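PDB 6EF6: aminoglycoside phosphotransferase from Mycobacterium smegmatis, which phosphorylates (S)-1-amino-2-propanol as a kinase of the aminoacetone utilization microcompartment. Local coordinates for residues Q148-I153 and L232-L237; E130-A135 and N236-S241. All blocks are in the same frame, centred on the assembly; numbering follows the deposited sequence.

Contact 1 (Q148-I153 and L232-L237); sequences QTLGRI and LRLANL. With ACT (acetate ion), chain F.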
ATOM      1  N   GLN A 148     -10.624  11.810  -6.085  1.00 13.19           N
ATOM      2  CA  GLN A 148     -10.985  12.754  -5.036  1.00 13.03           C
ATOM      3  C   GLN A 148     -11.362  12.039  -3.753  1.00 14.09           C
ATOM      4  O   GLN A 148     -10.958  12.479  -2.664  1.00 14.56           O
ATOM      5  CB  GLN A 148     -12.113  13.656  -5.528  1.00 13.69           C
ATOM      6  CG  GLN A 148     -12.459  14.719  -4.502  1.00 14.18           C
ATOM      7  CD  GLN A 148     -13.430  15.759  -5.010  1.00 15.17           C
ATOM      8  OE1 GLN A 148     -13.574  16.004  -6.227  1.00 16.73           O
ATOM      9  NE2 GLN A 148     -14.033  16.466  -4.111  1.00 16.24           N
ATOM     10  N   THR A 149     -12.181  10.998  -3.836  1.00 13.69           N
ATOM     11  CA  THR A 149     -12.576  10.240  -2.660  1.00 13.87           C
ATOM     12  C   THR A 149     -11.359   9.597  -2.014  1.00 15.41           C
ATOM     13  O   THR A 149     -11.218   9.626  -0.784  1.00 15.21           O
ATOM     14  CB  THR A 149     -13.579   9.171  -3.088  1.00 18.89           C
ATOM     15  OG1 THR A 149     -14.710   9.846  -3.656  1.00 22.94           O
ATOM     16  CG2 THR A 149     -14.069   8.337  -1.934  1.00 20.17           C
ATOM     17  N   LEU A 150     -10.432   9.090  -2.821  1.00 14.34           N
ATOM     18  CA  LEU A 150      -9.201   8.528  -2.276  1.00 13.25           C
ATOM     19  C   LEU A 150      -8.400   9.584  -1.525  1.00 14.11           C
ATOM     20  O   LEU A 150      -7.898   9.320  -0.413  1.00 14.61           O
ATOM     21  CB  LEU A 150      -8.413   7.889  -3.421  1.00 14.59           C
ATOM     22  CG  LEU A 150      -7.033   7.330  -3.051  1.00 14.42           C
ATOM     23  CD1 LEU A 150      -7.125   6.250  -1.988  1.00 18.69           C
ATOM     24  CD2 LEU A 150      -6.420   6.742  -4.346  1.00 15.34           C
ATOM     25  N   GLY A 151      -8.274  10.780  -2.085  1.00 13.58           N
ATOM     26  CA  GLY A 151      -7.585  11.855  -1.398  1.00 13.22           C
ATOM     27  C   GLY A 151      -8.226  12.218  -0.074  1.00 13.81           C
ATOM     28  O   GLY A 151      -7.529  12.479   0.911  1.00 14.38           O
ATOM     29  N   ARG A 152      -9.559  12.311  -0.040  1.00 14.41           N
ATOM     30  CA  ARG A 152     -10.243  12.675   1.188  0.52 14.07           C
ATOM     31  C   ARG A 152     -10.007  11.623   2.272  1.00 14.39           C
ATOM     32  O   ARG A 152      -9.767  11.968   3.443  1.00 15.17           O
ATOM     33  CB  ARG A 152     -11.725  12.810   0.871  0.52 17.23           C
ATOM     34  CG  ARG A 152     -12.534  13.280   2.063  0.52 20.72           C
ATOM     35  CD  ARG A 152     -14.033  13.197   1.817  0.52 30.25           C
ATOM     36  NE  ARG A 152     -14.529  11.819   1.861  0.52 38.17           N
ATOM     37  CZ  ARG A 152     -15.210  11.212   0.889  0.52 42.18           C
ATOM     38  NH1 ARG A 152     -15.463  11.832  -0.260  0.52 43.12           N
ATOM     39  NH2 ARG A 152     -15.633   9.965   1.070  0.52 40.96           N
ATOM     40  N   ILE A 153     -10.097  10.349   1.918  1.00 14.55           N
ATOM     41  CA  ILE A 153      -9.874   9.272   2.898  1.00 15.21           C
ATOM     42  C   ILE A 153      -8.417   9.254   3.370  1.00 15.18           C
ATOM     43  O   ILE A 153      -8.140   9.084   4.586  1.00 15.58           O
ATOM     44  CB  ILE A 153     -10.341   7.932   2.314  1.00 17.27           C
ATOM     45  CG1 ILE A 153     -11.862   7.962   2.175  1.00 19.86           C
ATOM     46  CG2 ILE A 153      -9.832   6.721   3.192  1.00 22.84           C
ATOM     47  CD1 ILE A 153     -12.456   6.803   1.377  1.00 22.37           C
ATOM     48  N   LEU A 232      -2.002   2.975  -0.628  1.00 14.18           N
ATOM     49  CA  LEU A 232      -3.332   3.548  -0.873  1.00 15.90           C
ATOM     50  C   LEU A 232      -3.626   3.714  -2.356  1.00 16.47           C
ATOM     51  O   LEU A 232      -3.984   4.789  -2.861  1.00 17.76           O
ATOM     52  CB  LEU A 232      -3.468   4.856  -0.116  1.00 15.73           C
ATOM     53  CG  LEU A 232      -3.619   4.707   1.406  1.00 14.27           C
ATOM     54  CD1 LEU A 232      -3.522   6.074   2.104  1.00 14.38           C
ATOM     55  CD2 LEU A 232      -4.907   4.002   1.771  1.00 16.80           C
ATOM     56  N   ARG A 233      -3.493   2.590  -3.022  1.00 17.56           N
ATOM     57  CA  ARG A 233      -3.967   2.400  -4.391  0.53 18.01           C
ATOM     58  C   ARG A 233      -5.484   2.335  -4.427  1.00 18.87           C
ATOM     59  O   ARG A 233      -6.117   1.893  -3.469  1.00 19.19           O
ATOM     60  CB  ARG A 233      -3.494   1.045  -4.901  0.53 19.00           C
ATOM     61  CG  ARG A 233      -2.052   1.013  -5.131  0.53 17.11           C
ATOM     62  CD  ARG A 233      -1.613  -0.317  -5.703  0.53 20.87           C
ATOM     63  NE  ARG A 233      -1.488  -1.356  -4.684  0.53 21.45           N
ATOM     64  CZ  ARG A 233      -2.238  -2.458  -4.601  0.53 21.85           C
ATOM     65  NH1 ARG A 233      -3.211  -2.701  -5.468  0.53 28.48           N
ATOM     66  NH2 ARG A 233      -2.023  -3.335  -3.616  0.53 25.59           N
ATOM     67  N   LEU A 234      -6.092   2.729  -5.563  1.00 18.23           N
ATOM     68  CA  LEU A 234      -7.538   2.657  -5.680  1.00 18.61           C
ATOM     69  C   LEU A 234      -8.071   1.259  -5.365  1.00 19.61           C
ATOM     70  O   LEU A 234      -9.135   1.112  -4.772  1.00 20.31           O
ATOM     71  CB  LEU A 234      -7.934   3.087  -7.097  1.00 19.83           C
ATOM     72  CG  LEU A 234      -7.729   4.561  -7.472  1.00 17.10           C
ATOM     73  CD1 LEU A 234      -7.697   4.711  -9.013  1.00 23.25           C
ATOM     74  CD2 LEU A 234      -8.789   5.445  -6.912  1.00 21.14           C
ATOM     75  N   ALA A 235      -7.327   0.221  -5.785  1.00 20.24           N
ATOM     76  CA  ALA A 235      -7.765  -1.152  -5.589  1.00 21.99           C
ATOM     77  C   ALA A 235      -7.890  -1.546  -4.127  1.00 18.21           C
ATOM     78  O   ALA A 235      -8.566  -2.523  -3.838  1.00 20.37           O
ATOM     79  CB  ALA A 235      -6.741  -2.097  -6.239  1.00 22.72           C
ATOM     80  N   ASN A 236      -7.254  -0.806  -3.213  1.00 18.20           N
ATOM     81  CA  ASN A 236      -7.328  -1.106  -1.781  1.00 19.52           C
ATOM     82  C   ASN A 236      -8.435  -0.342  -1.062  1.00 17.51           C
ATOM     83  O   ASN A 236      -8.502  -0.372   0.184  1.00 18.54           O
ATOM     84  CB  ASN A 236      -5.973  -0.853  -1.124  1.00 16.99           C
ATOM     85  CG  ASN A 236      -5.021  -2.001  -1.344  1.00 19.13           C
ATOM     86  OD1 ASN A 236      -5.445  -3.117  -1.660  1.00 22.23           O
ATOM     87  ND2 ASN A 236      -3.753  -1.758  -1.198  1.00 19.63           N
ATOM     88  N   LEU A 237      -9.340   0.331  -1.774  1.00 18.62           N
ATOM     89  CA  LEU A 237     -10.520   0.946  -1.172  1.00 18.10           C
ATOM     90  C   LEU A 237     -11.722   0.259  -1.792  1.00 20.33           C
ATOM     91  O   LEU A 237     -12.137   0.573  -2.915  1.00 21.61           O
ATOM     92  CB  LEU A 237     -10.522   2.465  -1.382  1.00 20.70           C
ATOM     93  CG  LEU A 237      -9.689   3.250  -0.339  1.00 25.20           C
ATOM     94  CD1 LEU A 237      -8.196   3.031  -0.520  1.00 23.29           C
ATOM     95  CD2 LEU A 237     -10.027   4.731  -0.375  1.00 23.23           C
TER
HETATM   96  C   ACT F 405     -17.714   8.616  -3.014  1.00 50.43           C
HETATM   97  O   ACT F 405     -18.459   7.718  -2.522  1.00 52.78           O
HETATM   98  OXT ACT F 405     -16.865   8.515  -3.940  1.00 44.05           O
HETATM   99  CH3 ACT F 405     -17.849  10.039  -2.406  1.00 47.31           C
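Leu150 pushes its forked end against the backbone of Leu232, both methyls resting on the same carbonyl oxygen, CD2 at 3.5 Å and CD1 at 3.6 Å from Leu232 O. With CG anti to the backbone N (chi1 176°), the fork reaches off the helix to this oxygen and the two methyls then serve different neighbours. CD2 meets Leu234 CD2 at 3.7 Å, the two leucines crossing at a slant, while CD1 lies 3.7 Å from Leu237 CD2, where the side chains run nearly perpendicular. One turn later Ile153 meets Leu237 tip to tip, its CD1 3.6 Å from Leu237 CD2, so that the Leu237 CD2 methyl touches both Leu150 and Ile153. Apart from the carbonyl oxygen of Leu232, the touching groups are aliphatic. At the helix flank, Thr149 OG1 donates to OXT of an acetate at 2.5 Å; this ion, probably from the crystallisation liquor, is also held by Arg246. The sequence of residues 232-237 continues the His-x-Asp-x-x-x-x-Asn signature of the phosphotransferase and protein-kinase families. Its Asn236 reaches back to Asp231 O through ND2, and Arg233 NE forms a salt bridge with the Asp231 carboxylate. Helix 147-163 packs against this loop through Leu150 and Ile153, with Ala268 of helix 263-268 touching Leu150 and strand 248-250 touching Ile153 through Ile248 and Val250.

Contact 2 (E130-A135 and N236-S241); sequences EMVGGA and NLLVDS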
ATOM      1  N   GLU A 130     -13.715  -9.647   9.411  1.00 25.65           N
ATOM      2  CA  GLU A 130     -15.117  -9.711   9.033  1.00 27.27           C
ATOM      3  C   GLU A 130     -15.256  -9.390   7.552  1.00 31.84           C
ATOM      4  O   GLU A 130     -14.382  -8.759   6.939  1.00 25.29           O
ATOM      5  CB  GLU A 130     -15.963  -8.748   9.870  1.00 30.48           C
ATOM      6  CG  GLU A 130     -15.940  -9.067  11.362  1.00 37.41           C
ATOM      7  CD  GLU A 130     -16.931  -8.260  12.183  1.00 44.89           C
ATOM      8  OE1 GLU A 130     -17.569  -7.335  11.638  1.00 45.68           O
ATOM      9  OE2 GLU A 130     -17.058  -8.550  13.392  1.00 46.05           O
ATOM     10  N   MET A 131     -16.375  -9.825   6.979  1.00 28.54           N
ATOM     11  CA  MET A 131     -16.644  -9.556   5.572  1.00 25.98           C
ATOM     12  C   MET A 131     -16.638  -8.042   5.327  1.00 29.12           C
ATOM     13  O   MET A 131     -16.992  -7.237   6.198  1.00 27.07           O
ATOM     14  CB  MET A 131     -17.983 -10.182   5.157  1.00 27.52           C
ATOM     15  CG  MET A 131     -18.303 -10.068   3.698  1.00 32.41           C
ATOM     16  SD  MET A 131     -16.983 -10.686   2.665  1.00 30.50           S
ATOM     17  CE  MET A 131     -17.648 -10.462   1.032  1.00 34.52           C
ATOM     18  N   VAL A 132     -16.172  -7.661   4.140  1.00 30.02           N
ATOM     19  CA  VAL A 132     -16.077  -6.271   3.707  1.00 26.59           C
ATOM     20  C   VAL A 132     -16.896  -6.122   2.434  1.00 28.68           C
ATOM     21  O   VAL A 132     -16.719  -6.898   1.491  1.00 25.98           O
ATOM     22  CB  VAL A 132     -14.611  -5.891   3.441  1.00 24.81           C
ATOM     23  CG1 VAL A 132     -14.525  -4.493   2.800  1.00 27.61           C
ATOM     24  CG2 VAL A 132     -13.790  -5.940   4.722  1.00 27.05           C
ATOM     25  N   GLY A 133     -17.786  -5.125   2.402  1.00 30.15           N
ATOM     26  CA  GLY A 133     -18.541  -4.867   1.185  1.00 32.06           C
ATOM     27  C   GLY A 133     -17.622  -4.535   0.022  1.00 34.62           C
ATOM     28  O   GLY A 133     -16.802  -3.611   0.097  1.00 27.37           O
ATOM     29  N   GLY A 134     -17.773  -5.274  -1.072  1.00 31.57           N
ATOM     30  CA  GLY A 134     -16.955  -5.103  -2.250  1.00 30.47           C
ATOM     31  C   GLY A 134     -15.943  -6.210  -2.436  1.00 32.43           C
ATOM     32  O   GLY A 134     -15.307  -6.278  -3.496  1.00 33.20           O
ATOM     33  N   ALA A 135     -15.781  -7.094  -1.448  1.00 30.22           N
ATOM     34  CA  ALA A 135     -14.765  -8.133  -1.540  1.00 28.99           C
ATOM     35  C   ALA A 135     -15.239  -9.386  -2.257  1.00 32.34           C
ATOM     36  O   ALA A 135     -14.401 -10.171  -2.691  1.00 31.70           O
ATOM     37  CB  ALA A 135     -14.290  -8.523  -0.135  1.00 29.78           C
ATOM     38  N   ASN A 236      -7.254  -0.806  -3.213  1.00 18.20           N
ATOM     39  CA  ASN A 236      -7.328  -1.106  -1.781  1.00 19.52           C
ATOM     40  C   ASN A 236      -8.435  -0.342  -1.062  1.00 17.51           C
ATOM     41  O   ASN A 236      -8.502  -0.372   0.184  1.00 18.54           O
ATOM     42  CB  ASN A 236      -5.973  -0.853  -1.124  1.00 16.99           C
ATOM     43  CG  ASN A 236      -5.021  -2.001  -1.344  1.00 19.13           C
ATOM     44  OD1 ASN A 236      -5.445  -3.117  -1.660  1.00 22.23           O
ATOM     45  ND2 ASN A 236      -3.753  -1.758  -1.198  1.00 19.63           N
ATOM     46  N   LEU A 237      -9.340   0.331  -1.774  1.00 18.62           N
ATOM     47  CA  LEU A 237     -10.520   0.946  -1.172  1.00 18.10           C
ATOM     48  C   LEU A 237     -11.722   0.259  -1.792  1.00 20.33           C
ATOM     49  O   LEU A 237     -12.137   0.573  -2.915  1.00 21.61           O
ATOM     50  CB  LEU A 237     -10.522   2.465  -1.382  1.00 20.70           C
ATOM     51  CG  LEU A 237      -9.689   3.250  -0.339  1.00 25.20           C
ATOM     52  CD1 LEU A 237      -8.196   3.031  -0.520  1.00 23.29           C
ATOM     53  CD2 LEU A 237     -10.027   4.731  -0.375  1.00 23.23           C
ATOM     54  N   LEU A 238     -12.230  -0.705  -1.062  1.00 19.32           N
ATOM     55  CA  LEU A 238     -13.345  -1.528  -1.506  1.00 20.26           C
ATOM     56  C   LEU A 238     -14.672  -0.819  -1.267  1.00 20.99           C
ATOM     57  O   LEU A 238     -14.848  -0.112  -0.278  1.00 24.17           O
ATOM     58  CB  LEU A 238     -13.372  -2.904  -0.808  1.00 21.63           C
ATOM     59  CG  LEU A 238     -12.128  -3.756  -1.076  1.00 22.27           C
ATOM     60  CD1 LEU A 238     -12.407  -5.178  -0.567  1.00 27.28           C
ATOM     61  CD2 LEU A 238     -11.681  -3.797  -2.525  1.00 23.41           C
ATOM     62  N   VAL A 239     -15.631  -1.006  -2.177  1.00 22.16           N
ATOM     63  CA  VAL A 239     -16.902  -0.289  -2.091  1.00 26.52           C
ATOM     64  C   VAL A 239     -18.076  -1.244  -2.155  1.00 32.63           C
ATOM     65  O   VAL A 239     -18.014  -2.283  -2.807  1.00 30.94           O
ATOM     66  CB  VAL A 239     -17.057   0.773  -3.195  1.00 26.72           C
ATOM     67  CG1 VAL A 239     -15.996   1.783  -3.078  1.00 27.14           C
ATOM     68  CG2 VAL A 239     -17.014   0.114  -4.558  1.00 30.19           C
ATOM     69  N   ASP A 240     -19.168  -0.849  -1.513  1.00 33.78           N
ATOM     70  CA  ASP A 240     -20.432  -1.576  -1.613  1.00 40.56           C
ATOM     71  C   ASP A 240     -21.370  -1.008  -2.674  1.00 47.95           C
ATOM     72  O   ASP A 240     -22.498  -1.492  -2.802  1.00 45.78           O
ATOM     73  CB  ASP A 240     -21.142  -1.646  -0.245  1.00 41.51           C
ATOM     74  CG  ASP A 240     -21.682  -0.299   0.221  1.00 48.89           C
ATOM     75  OD1 ASP A 240     -21.509   0.704  -0.509  1.00 47.32           O
ATOM     76  OD2 ASP A 240     -22.285  -0.248   1.328  1.00 46.31           O
ATOM     77  N   SER A 241     -20.936  -0.008  -3.443  1.00 54.65           N
ATOM     78  CA  SER A 241     -21.731   0.537  -4.542  1.00 63.96           C
ATOM     79  C   SER A 241     -20.777   1.093  -5.589  1.00 63.60           C
ATOM     80  O   SER A 241     -19.671   1.527  -5.262  1.00 70.85           O
ATOM     81  CB  SER A 241     -22.675   1.676  -4.099  1.00 65.64           C
ATOM     82  OG  SER A 241     -23.445   1.346  -2.950  1.00 63.59           O
TER
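The peptide plane joining Gly133 to Gly134 has Val239 O beyond the edge between Gly133 O and Gly134 N, displaced toward one face, whereas Leu238 CB lies beyond its oxygen edge, displaced toward the other, 3.6 Å from Gly133 O. Val239 O sits 3.1 Å from Gly134 CA, so the two backbones touch; Gly133 O and Val239 O, both acceptors, come within 3.4 Å. Such closeness is possible because the loop turns on two glycines: Val132 to Ala135 form a type II beta turn, closed by Ala135 N to Val132 O at 3.1 Å, and Gly134 takes a positive phi of 107° at its third position. Here the chain leaves strand 124-130 of the five-stranded sheet, the place of the hinge between the lobes of a kinase-like fold, and leans on strand 237-239, which pairs with 248-250 in the other lobe. Leu238 packs against one face of the turn, crossing the Val132 side chain almost at right angles: its CD1 lies 3.9 Å from Ala135 CB and 4.0 Å from Val132 CG1. Ile67 of strand 64-70 touches both Val132 and Ala135, and Val132 also borders the bound benzoic acid. Past the strand, Asp240 OD1 accepts the backbone N of Thr247.

How the contacts relate
Contacts 1 and 2 lie 13 Å apart, centre to centre, and meet on one piece of chain: Asn236 and Leu237 belong to both. The change of partner falls between two adjacent leucines, Leu237 packing on helix 147-163 in contact 1 and Leu238 on the 130-135 turn in contact 2. In this way a single loop and strand join the helical core to the linker from the five-stranded sheet. Bound groups lie at different distances from the two. The Leu232 side chain is about 10 Å from a bound sodium ion and about 11 Å from (2R)-1-methoxypropan-2-amine, whereas the Val132 side chain comes within about 4 Å of benzoic acid. Asp252, touched by Asn236, belongs to both the benzoic acid pocket and the sodium site it shares with Asp231.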